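Local coordinates for protein alcohol dehydrogenase, zinc-containing (Thermotoga maritima, PDB 1VJ0) that is a zinc-containing member of the alcohol dehydrogenase family and probably works as an oxidoreductase, likely interconverting alcohols and carbonyl compounds, at residues A[57-62]-A[365-370]; A[144-147]-A[153-156]. All coordinates share one frame; numbering follows the deposited sequence.

In the fold
Contact 1 is the nearer to bound zinc: the Met366 side chain lies about 8 Å from a zinc ion and about 6 Å from the side chain of Cys55, which binds zinc with His77, Glu78 and Cys178. Contact 2 sits beside strand 152-155 of the GroES-like domain, with Gly147 about 12 Å from a zinc ion and about 7 Å from the His77 side chain. The centres are about 23 Å apart, their nearest atoms about 9 Å, and in sequence both segments of contact 2 fall between those of contact 1. Strand 45-54 links them, pairing with strand 152-155 and preceding helix 56-62. Asp58 of contact 1 also hydrogen-bonds Tyr149, between the segments of contact 2.

Contact 1 (A[57-62]-A[365-370]); sequences SDVHMF and LMESRE
Val59 of helix 56-62 meets Glu367 of helix 359-368 with both of its methyls, and the two side chains cross at about a right angle. With chi1 at 171°, CG1 of Val59 stands opposite the backbone N and lies across the glutamate stem, 3.9 Å from Glu367 CG and 3.7 Å from Glu367 OE2. The other methyl turns to the helix backbone: Val59 CG2 lies 4.0 Å from Glu367 N and 4.2 Å from Met366 CB. Glu367 presents its aliphatic stem because it is extended, CG likewise opposite its backbone N (chi1 -172°) and the next bond straight as well. The stem and one carboxylate oxygen thus rest against Val59 CG1, and the same OE2 forms a salt bridge with NE of Arg63, just beyond helix 56-62. The patch is small, 116 Å² in all, and Leu363, one turn back on helix 359-368, extends it against Val59 and Phe62. Arg369, with positive phi, breaks the helical course, and Ser368 OG accepts from Glu370 N at 3.0 Å in an ST turn. The pairing sets the helix that follows Cys55 beside the one leading to strand 374-377, next to a Cys-His-Glu-Cys zinc site like the catalytic one of medium-chain dehydrogenases.

Contact 2 (A[144-147]-A[153-156]); sequences HLRG and IVLD
Arg146 swings its guanidinium over to strand 152-155, although its CB points away from it. The chain achieves this by folding back at chi2 (-53°). Val154 CB then lies over one face of the guanidinium, with Val154 CG1 3.7 Å from Arg146 NH1, while the carbonyl carbon of Leu155 sits near the group's edge. NH1 makes a short but bent, weak hydrogen bond to Val154 O, 2.8 Å long, and a loose salt bridge to Asp156 OD1 at 3.6 Å. The Asp156 carboxylate approaches obliquely, its plane 44° from that of the guanidinium, and its OD2 forms a salt bridge with Arg137. With an alanine for Arg146, Val154 O would probably lose this donor and Asp156 OD1 its charged mate, and one side of Val154 would be bared. Strand 152-155 pairs antiparallel with strand 45-54 in the GroES-like fold; beside it, the loop residue Leu145, centre of an inverse gamma turn, offers its O to Val154 N, 3.0 Å away, in a nearly straight bond lying in the carbonyl plane. Ile153 lays its extended chain along the loop backbone, CG1 3.4 Å from Leu145 O and CD1 3.7 Å from Gly147 O. Gly147 N and O are buried here without a polar partner. Leu145 CB points at the strand, 4.0 Å from Ile153 CA, while the side chain also touches Phe35 and Ile37.

Contact 1 (A[57-62]-A[365-370])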
ATOM      1  N   SER A  57       2.699  32.517  -5.383  1.00 33.52           N
ATOM      2  CA  SER A  57       1.933  32.392  -6.629  1.00 33.27           C
ATOM      3  C   SER A  57       0.968  33.585  -6.902  1.00 33.48           C
ATOM      4  O   SER A  57       0.536  33.806  -8.052  1.00 34.04           O
ATOM      5  CB  SER A  57       1.176  31.058  -6.635  1.00 33.84           C
ATOM      6  OG  SER A  57       0.213  31.038  -5.588  1.00 34.26           O
ATOM      7  N   ASP A  58       0.628  34.347  -5.856  1.00 33.13           N
ATOM      8  CA  ASP A  58      -0.196  35.544  -6.013  1.00 32.42           C
ATOM      9  C   ASP A  58       0.558  36.569  -6.880  1.00 32.47           C
ATOM     10  O   ASP A  58      -0.055  37.269  -7.680  1.00 32.41           O
ATOM     11  CB  ASP A  58      -0.597  36.138  -4.652  1.00 32.71           C
ATOM     12  CG  ASP A  58      -1.489  35.228  -3.849  1.00 33.69           C
ATOM     13  OD1 ASP A  58      -2.117  34.318  -4.455  1.00 33.98           O
ATOM     14  OD2 ASP A  58      -1.693  35.391  -2.617  1.00 34.94           O
ATOM     15  N   VAL A  59       1.882  36.620  -6.733  1.00 31.79           N
ATOM     16  CA  VAL A  59       2.707  37.501  -7.518  1.00 32.42           C
ATOM     17  C   VAL A  59       2.613  37.182  -9.003  1.00 31.87           C
ATOM     18  O   VAL A  59       2.409  38.068  -9.818  1.00 31.49           O
ATOM     19  CB  VAL A  59       4.189  37.449  -7.056  1.00 32.78           C
ATOM     20  CG1 VAL A  59       5.075  38.210  -8.016  1.00 32.78           C
ATOM     21  CG2 VAL A  59       4.313  38.005  -5.627  1.00 31.78           C
ATOM     22  N   HIS A  60       2.728  35.913  -9.332  1.00 31.79           N
ATOM     23  CA  HIS A  60       2.638  35.483 -10.702  1.00 34.40           C
ATOM     24  C   HIS A  60       1.281  35.752 -11.315  1.00 32.99           C
ATOM     25  O   HIS A  60       1.202  36.193 -12.462  1.00 32.72           O
ATOM     26  CB  HIS A  60       3.040  34.017 -10.788  1.00 35.78           C
ATOM     27  CG  HIS A  60       4.423  33.792 -10.255  1.00 42.02           C
ATOM     28  ND1 HIS A  60       4.669  33.092  -9.088  1.00 50.68           N
ATOM     29  CD2 HIS A  60       5.621  34.268 -10.669  1.00 47.44           C
ATOM     30  CE1 HIS A  60       5.970  33.105  -8.839  1.00 50.80           C
ATOM     31  NE2 HIS A  60       6.568  33.818  -9.780  1.00 50.48           N
ATOM     32  N   MET A  61       0.237  35.549 -10.527  1.00 31.77           N
ATOM     33  CA  MET A  61      -1.111  35.856 -10.962  1.00 31.79           C
ATOM     34  C   MET A  61      -1.278  37.360 -11.189  1.00 30.43           C
ATOM     35  O   MET A  61      -1.821  37.768 -12.205  1.00 31.05           O
ATOM     36  CB  MET A  61      -2.125  35.334  -9.935  1.00 31.67           C
ATOM     37  CG  MET A  61      -2.272  33.782  -9.829  1.00 33.22           C
ATOM     38  SD  MET A  61      -3.361  33.415  -8.431  1.00 35.68           S
ATOM     39  CE  MET A  61      -2.433  32.177  -7.530  1.00 37.38           C
ATOM     40  N   PHE A  62      -0.776  38.184 -10.274  1.00 29.73           N
ATOM     41  CA  PHE A  62      -0.805  39.650 -10.436  1.00 30.33           C
ATOM     42  C   PHE A  62      -0.141  40.079 -11.748  1.00 30.72           C
ATOM     43  O   PHE A  62      -0.563  41.036 -12.418  1.00 29.62           O
ATOM     44  CB  PHE A  62      -0.093  40.331  -9.234  1.00 30.03           C
ATOM     45  CG  PHE A  62       0.071  41.816  -9.375  1.00 29.95           C
ATOM     46  CD1 PHE A  62      -0.940  42.668  -8.991  1.00 30.80           C
ATOM     47  CD2 PHE A  62       1.261  42.367  -9.871  1.00 31.45           C
ATOM     48  CE1 PHE A  62      -0.796  44.030  -9.089  1.00 31.33           C
ATOM     49  CE2 PHE A  62       1.407  43.726  -9.990  1.00 30.20           C
ATOM     50  CZ  PHE A  62       0.374  44.569  -9.621  1.00 30.68           C
ATOM     51  N   LEU A 365       6.745  42.824  -1.238  1.00 29.74           N
ATOM     52  CA  LEU A 365       7.612  42.156  -0.269  1.00 29.57           C
ATOM     53  C   LEU A 365       7.832  40.691  -0.627  1.00 28.93           C
ATOM     54  O   LEU A 365       8.904  40.143  -0.425  1.00 28.05           O
ATOM     55  CB  LEU A 365       7.015  42.234   1.152  1.00 29.57           C
ATOM     56  CG  LEU A 365       6.972  43.607   1.833  1.00 28.60           C
ATOM     57  CD1 LEU A 365       6.160  43.624   3.086  1.00 26.25           C
ATOM     58  CD2 LEU A 365       8.378  44.029   2.128  1.00 31.30           C
ATOM     59  N   MET A 366       6.792  40.033  -1.097  1.00 29.00           N
ATOM     60  CA  MET A 366       6.905  38.628  -1.449  1.00 29.34           C
ATOM     61  C   MET A 366       7.707  38.493  -2.734  1.00 30.47           C
ATOM     62  O   MET A 366       8.485  37.570  -2.878  1.00 30.86           O
ATOM     63  CB  MET A 366       5.537  37.975  -1.608  1.00 30.15           C
ATOM     64  CG  MET A 366       4.757  37.820  -0.322  1.00 29.83           C
ATOM     65  SD  MET A 366       5.610  36.695   0.797  1.00 29.91           S
ATOM     66  CE  MET A 366       5.401  35.145  -0.034  1.00 29.74           C
ATOM     67  N   GLU A 367       7.536  39.427  -3.658  1.00 31.44           N
ATOM     68  CA  GLU A 367       8.284  39.382  -4.918  1.00 32.87           C
ATOM     69  C   GLU A 367       9.771  39.707  -4.721  1.00 32.80           C
ATOM     70  O   GLU A 367      10.624  39.059  -5.295  1.00 32.52           O
ATOM     71  CB  GLU A 367       7.706  40.362  -5.927  1.00 32.49           C
ATOM     72  CG  GLU A 367       8.328  40.226  -7.308  1.00 33.80           C
ATOM     73  CD  GLU A 367       7.699  41.170  -8.313  1.00 35.33           C
ATOM     74  OE1 GLU A 367       7.473  42.348  -7.941  1.00 42.42           O
ATOM     75  OE2 GLU A 367       7.429  40.736  -9.465  1.00 38.02           O
ATOM     76  N   SER A 368      10.069  40.733  -3.940  1.00 33.00           N
ATOM     77  CA  SER A 368      11.458  41.091  -3.644  1.00 33.48           C
ATOM     78  C   SER A 368      12.165  40.076  -2.756  1.00 34.11           C
ATOM     79  O   SER A 368      13.387  40.073  -2.692  1.00 33.24           O
ATOM     80  CB  SER A 368      11.504  42.423  -2.935  1.00 32.96           C
ATOM     81  OG  SER A 368      11.130  42.246  -1.591  1.00 33.24           O
ATOM     82  N   ARG A 369      11.382  39.243  -2.061  1.00 35.07           N
ATOM     83  CA  ARG A 369      11.842  38.260  -1.064  1.00 35.58           C
ATOM     84  C   ARG A 369      12.363  38.898   0.214  1.00 34.25           C
ATOM     85  O   ARG A 369      13.027  38.261   1.018  1.00 34.05           O
ATOM     86  CB  ARG A 369      12.833  37.249  -1.648  1.00 36.05           C
ATOM     87  CG  ARG A 369      12.250  36.435  -2.772  1.00 38.02           C
ATOM     88  CD  ARG A 369      13.189  35.369  -3.263  1.00 40.29           C
ATOM     89  NE  ARG A 369      12.466  34.155  -3.617  1.00 46.46           N
ATOM     90  CZ  ARG A 369      12.956  32.905  -3.561  1.00 48.73           C
ATOM     91  NH1 ARG A 369      14.220  32.649  -3.170  1.00 51.38           N
ATOM     92  NH2 ARG A 369      12.162  31.895  -3.912  1.00 49.24           N
ATOM     93  N   GLU A 370      11.996  40.149   0.434  1.00 34.08           N
ATOM     94  CA  GLU A 370      12.152  40.777   1.747  1.00 33.16           C
ATOM     95  C   GLU A 370      11.285  40.028   2.774  1.00 32.16           C
ATOM     96  O   GLU A 370      11.623  39.985   3.945  1.00 30.38           O
ATOM     97  CB  GLU A 370      11.687  42.222   1.690  1.00 33.54           C
ATOM     98  CG  GLU A 370      12.064  43.059   2.902  1.00 34.61           C
ATOM     99  CD  GLU A 370      11.854  44.546   2.667  1.00 35.28           C
ATOM    100  OE1 GLU A 370      11.904  44.999   1.489  1.00 36.21           O
ATOM    101  OE2 GLU A 370      11.621  45.272   3.669  1.00 38.49           O
TER

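Contact 2 (A[144-147]-A[153-156])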
ATOM      1  N   HIS A 144     -19.728  38.301  -5.515  1.00 27.99           N
ATOM      2  CA  HIS A 144     -18.398  38.942  -5.733  1.00 28.07           C
ATOM      3  C   HIS A 144     -17.206  38.418  -4.935  1.00 27.25           C
ATOM      4  O   HIS A 144     -16.107  38.264  -5.491  1.00 26.60           O
ATOM      5  CB  HIS A 144     -18.468  40.451  -5.500  1.00 27.75           C
ATOM      6  CG  HIS A 144     -19.583  41.132  -6.233  1.00 28.11           C
ATOM      7  ND1 HIS A 144     -19.644  41.179  -7.614  1.00 26.83           N
ATOM      8  CD2 HIS A 144     -20.679  41.805  -5.779  1.00 29.61           C
ATOM      9  CE1 HIS A 144     -20.741  41.831  -7.981  1.00 28.89           C
ATOM     10  NE2 HIS A 144     -21.381  42.228  -6.893  1.00 28.01           N
ATOM     11  N   LEU A 145     -17.415  38.166  -3.642  1.00 27.15           N
ATOM     12  CA  LEU A 145     -16.338  37.902  -2.670  1.00 27.36           C
ATOM     13  C   LEU A 145     -15.892  36.449  -2.711  1.00 27.25           C
ATOM     14  O   LEU A 145     -16.357  35.603  -1.915  1.00 25.29           O
ATOM     15  CB  LEU A 145     -16.815  38.310  -1.247  1.00 27.07           C
ATOM     16  CG  LEU A 145     -17.352  39.741  -1.107  1.00 30.09           C
ATOM     17  CD1 LEU A 145     -17.888  39.989   0.269  1.00 29.39           C
ATOM     18  CD2 LEU A 145     -16.296  40.804  -1.494  1.00 29.56           C
ATOM     19  N   ARG A 146     -14.976  36.154  -3.650  1.00 27.01           N
ATOM     20  CA  ARG A 146     -14.561  34.779  -3.909  1.00 27.07           C
ATOM     21  C   ARG A 146     -13.047  34.611  -3.719  1.00 27.36           C
ATOM     22  O   ARG A 146     -12.446  33.677  -4.250  1.00 27.34           O
ATOM     23  CB  ARG A 146     -14.991  34.304  -5.292  1.00 26.76           C
ATOM     24  CG  ARG A 146     -16.487  34.251  -5.512  1.00 28.81           C
ATOM     25  CD  ARG A 146     -17.261  33.473  -4.487  1.00 29.54           C
ATOM     26  NE  ARG A 146     -18.631  33.233  -4.981  1.00 31.51           N
ATOM     27  CZ  ARG A 146     -19.488  32.399  -4.419  1.00 30.90           C
ATOM     28  NH1 ARG A 146     -19.150  31.732  -3.325  1.00 32.30           N
ATOM     29  NH2 ARG A 146     -20.692  32.254  -4.936  1.00 32.58           N
ATOM     30  N   GLY A 147     -12.469  35.500  -2.913  1.00 26.72           N
ATOM     31  CA  GLY A 147     -11.062  35.467  -2.570  1.00 27.30           C
ATOM     32  C   GLY A 147     -10.840  36.055  -1.180  1.00 27.12           C
ATOM     33  O   GLY A 147     -11.738  36.685  -0.643  1.00 27.00           O
ATOM     34  N   ILE A 153     -15.577  36.672   2.790  1.00 25.05           N
ATOM     35  CA  ILE A 153     -15.663  35.767   1.654  1.00 26.01           C
ATOM     36  C   ILE A 153     -16.979  34.988   1.762  1.00 26.72           C
ATOM     37  O   ILE A 153     -17.475  34.727   2.870  1.00 25.65           O
ATOM     38  CB  ILE A 153     -14.427  34.803   1.616  1.00 26.98           C
ATOM     39  CG1 ILE A 153     -14.377  34.001   0.308  1.00 27.14           C
ATOM     40  CG2 ILE A 153     -14.453  33.863   2.834  1.00 26.11           C
ATOM     41  CD1 ILE A 153     -13.054  33.286   0.118  1.00 28.42           C
ATOM     42  N   VAL A 154     -17.579  34.677   0.614  1.00 25.74           N
ATOM     43  CA  VAL A 154     -18.736  33.810   0.567  1.00 26.11           C
ATOM     44  C   VAL A 154     -18.278  32.421   0.141  1.00 26.30           C
ATOM     45  O   VAL A 154     -17.733  32.254  -0.953  1.00 26.79           O
ATOM     46  CB  VAL A 154     -19.776  34.316  -0.445  1.00 26.55           C
ATOM     47  CG1 VAL A 154     -20.965  33.356  -0.527  1.00 25.36           C
ATOM     48  CG2 VAL A 154     -20.229  35.745  -0.063  1.00 25.89           C
ATOM     49  N   LEU A 155     -18.471  31.431   1.006  1.00 26.71           N
ATOM     50  CA  LEU A 155     -18.054  30.051   0.734  1.00 25.69           C
ATOM     51  C   LEU A 155     -19.284  29.274   0.244  1.00 26.83           C
ATOM     52  O   LEU A 155     -20.372  29.357   0.831  1.00 25.41           O
ATOM     53  CB  LEU A 155     -17.484  29.389   2.009  1.00 26.93           C
ATOM     54  CG  LEU A 155     -16.297  30.006   2.722  1.00 25.88           C
ATOM     55  CD1 LEU A 155     -15.908  29.067   3.827  1.00 29.37           C
ATOM     56  CD2 LEU A 155     -15.128  30.210   1.806  1.00 26.78           C
ATOM     57  N   ASP A 156     -19.135  28.556  -0.858  1.00 27.33           N
ATOM     58  CA  ASP A 156     -20.190  27.685  -1.378  1.00 28.55           C
ATOM     59  C   ASP A 156     -20.481  26.533  -0.404  1.00 28.09           C
ATOM     60  O   ASP A 156     -19.611  26.135   0.333  1.00 27.98           O
ATOM     61  CB  ASP A 156     -19.736  27.022  -2.671  1.00 30.09           C
ATOM     62  CG  ASP A 156     -19.763  27.935  -3.891  1.00 36.75           C
ATOM     63  OD1 ASP A 156     -20.755  28.648  -4.146  1.00 41.08           O
ATOM     64  OD2 ASP A 156     -18.806  27.957  -4.690  1.00 44.04           O
TER